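PDB 6A4D: oligoribonuclease from Colwellia psychrerythraea, which probably hydrolyses short RNA oligonucleotides as a 3'-to-5' exonuclease of the RNase H-like superfamily. Local coordinates for residues Glu30-Ile35 with Leu162-Ile167. The protein carries 1 engineered substitution. Numbering follows the deposited sequence.
Sequences EIAIII and LALDAI. Engineered in segment 162-167: Ala166 (natural residue Asp).
Helix 163-180 begins against one face of strand 28-36, its first turn crossing the strand at -41° with the axes 7.7 Å apart. Every second residue, Glu30, Ala32 and Ile34, points at the helix, while Ile31 and Ile33 point away. Packing is tightest around Ala32, whose small CB lets the helix come close. That methyl lies 3.6 Å from Ala163 CB. Ile167 CG1 is anti to its own carbonyl carbon, and this carries CD1 over the strand backbone, 3.2 Å from Ala32 O. Further along, Ile34 and Leu164 cross at about a right angle, with Ile34 CD1 3.7 Å from Leu164 CD2. Ile167 crosses Ile34 obliquely, its CG2 3.8 Å from Ile34 CB. At the N-terminal end of the segment, Glu30 is extended, CG anti to the backbone N (chi1 -158°). Its OE1 sits 3.1 Å from Ala163 CB, buried without a polar partner, while OE2 bonds to Arg77. An alanine in place of Glu30 has no carboxylate for Arg77, and would probably leave the Ala163 methyl less covered. The loose side holds Asp165, partly exposed and pointing away from the strand, and exposed, poorly ordered Leu162. The engineered Ala166 (naturally Asp) touches Asp15 of strand 11-18, probably the catalytic side. Helix 163-180 thus covers one face of the mixed sheet of the RNase H-like exonuclease fold, with the Glu30 side chain about 8 Å from the bound thymidine nitrophenyl phosphate.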
loop_
_atom_site.group_PDB
_atom_site.type_symbol
_atom_site.label_atom_id
_atom_site.label_comp_id
_atom_site.label_asym_id
_atom_site.label_seq_id
_atom_site.Cartn_x
_atom_site.Cartn_y
_atom_site.Cartn_z
ATOM N N GLU A 30 -4.874 16.714 -9.065
ATOM C CA GLU A 30 -4.486 16.219 -10.386
ATOM C C GLU A 30 -4.515 14.715 -10.399
ATOM O O GLU A 30 -4.226 14.093 -9.379
ATOM C CB GLU A 30 -3.057 16.661 -10.720
ATOM C CG GLU A 30 -2.716 16.675 -12.202
ATOM C CD GLU A 30 -1.219 16.878 -12.468
ATOM O OE1 GLU A 30 -0.375 16.714 -11.564
ATOM O OE2 GLU A 30 -0.874 17.184 -13.619
ATOM N N ILE A 31 -4.839 14.156 -11.559
ATOM C CA ILE A 31 -4.736 12.739 -11.800
ATOM C C ILE A 31 -4.131 12.463 -13.205
ATOM O O ILE A 31 -4.446 13.122 -14.189
ATOM C CB ILE A 31 -6.119 12.045 -11.572
ATOM C CG1 ILE A 31 -6.019 10.535 -11.808
ATOM C CG2 ILE A 31 -7.240 12.617 -12.447
ATOM C CD1 ILE A 31 -7.192 9.785 -11.223
ATOM N N ALA A 32 -3.208 11.523 -13.259
ATOM C CA ALA A 32 -2.646 11.006 -14.538
ATOM C C ALA A 32 -2.625 9.474 -14.476
ATOM O O ALA A 32 -2.437 8.911 -13.387
ATOM C CB ALA A 32 -1.246 11.560 -14.767
ATOM N N ILE A 33 -2.877 8.818 -15.607
ATOM C CA ILE A 33 -2.920 7.346 -15.670
ATOM C C ILE A 33 -2.088 6.871 -16.876
ATOM O O ILE A 33 -2.198 7.423 -17.969
ATOM C CB ILE A 33 -4.361 6.775 -15.822
ATOM C CG1 ILE A 33 -5.322 7.285 -14.742
ATOM C CG2 ILE A 33 -4.376 5.227 -15.871
ATOM C CD1 ILE A 33 -6.770 7.200 -15.195
ATOM N N ILE A 34 -1.275 5.837 -16.685
ATOM C CA ILE A 34 -0.604 5.150 -17.799
ATOM C C ILE A 34 -0.905 3.668 -17.687
ATOM O O ILE A 34 -0.918 3.093 -16.612
ATOM C CB ILE A 34 0.899 5.452 -17.786
ATOM C CG1 ILE A 34 1.082 6.907 -18.184
ATOM C CG2 ILE A 34 1.670 4.497 -18.701
ATOM C CD1 ILE A 34 2.496 7.381 -18.376
ATOM N N ILE A 35 -1.178 3.057 -18.819
ATOM C CA ILE A 35 -1.346 1.629 -18.930
ATOM C C ILE A 35 -0.084 1.043 -19.548
ATOM O O ILE A 35 0.384 1.562 -20.550
ATOM C CB ILE A 35 -2.507 1.322 -19.872
ATOM C CG1 ILE A 35 -3.779 2.065 -19.405
ATOM C CG2 ILE A 35 -2.740 -0.178 -19.960
ATOM C CD1 ILE A 35 -4.486 1.396 -18.243
ATOM N N LEU A 162 5.115 17.283 -13.741
ATOM C CA LEU A 162 4.004 16.601 -14.359
ATOM C C LEU A 162 3.668 15.408 -13.476
ATOM O O LEU A 162 4.569 14.795 -12.888
ATOM C CB LEU A 162 4.363 16.154 -15.787
ATOM C CG LEU A 162 5.005 17.200 -16.728
ATOM C CD1 LEU A 162 6.536 17.230 -16.635
ATOM C CD2 LEU A 162 4.529 16.985 -18.170
ATOM N N ALA A 163 2.375 15.126 -13.332
ATOM C CA ALA A 163 1.939 13.848 -12.787
ATOM C C ALA A 163 2.317 12.743 -13.777
ATOM O O ALA A 163 2.709 11.666 -13.323
ATOM C CB ALA A 163 0.451 13.826 -12.472
ATOM N N LEU A 164 2.245 13.008 -15.096
ATOM C CA LEU A 164 2.627 11.999 -16.094
ATOM C C LEU A 164 4.076 11.581 -15.973
ATOM O O LEU A 164 4.404 10.412 -16.216
ATOM C CB LEU A 164 2.415 12.446 -17.536
ATOM C CG LEU A 164 1.143 12.082 -18.307
ATOM C CD1 LEU A 164 1.338 12.442 -19.775
ATOM C CD2 LEU A 164 0.723 10.632 -18.248
ATOM N N ASP A 165 4.933 12.535 -15.629
ATOM C CA ASP A 165 6.358 12.281 -15.546
ATOM C C ASP A 165 6.726 11.664 -14.215
ATOM O O ASP A 165 7.709 10.978 -14.143
ATOM C CB ASP A 165 7.188 13.553 -15.804
ATOM C CG ASP A 165 7.445 13.782 -17.283
ATOM O OD1 ASP A 165 8.460 13.282 -17.816
ATOM O OD2 ASP A 165 6.624 14.446 -17.930
ATOM N N ALA A 166 5.979 11.934 -13.153
ATOM C CA ALA A 166 6.143 11.146 -11.959
ATOM C C ALA A 166 5.873 9.630 -12.258
ATOM O O ALA A 166 6.645 8.794 -11.835
ATOM C CB ALA A 166 5.257 11.674 -10.859
ATOM N N ILE A 167 4.815 9.312 -13.017
ATOM C CA ILE A 167 4.431 7.947 -13.355
ATOM C C ILE A 167 5.494 7.285 -14.211
ATOM O O ILE A 167 5.813 6.126 -13.976
ATOM C CB ILE A 167 3.113 7.857 -14.170
ATOM C CG1 ILE A 167 1.915 8.360 -13.363
ATOM C CG2 ILE A 167 2.828 6.416 -14.607
ATOM C CD1 ILE A 167 0.664 8.600 -14.195
#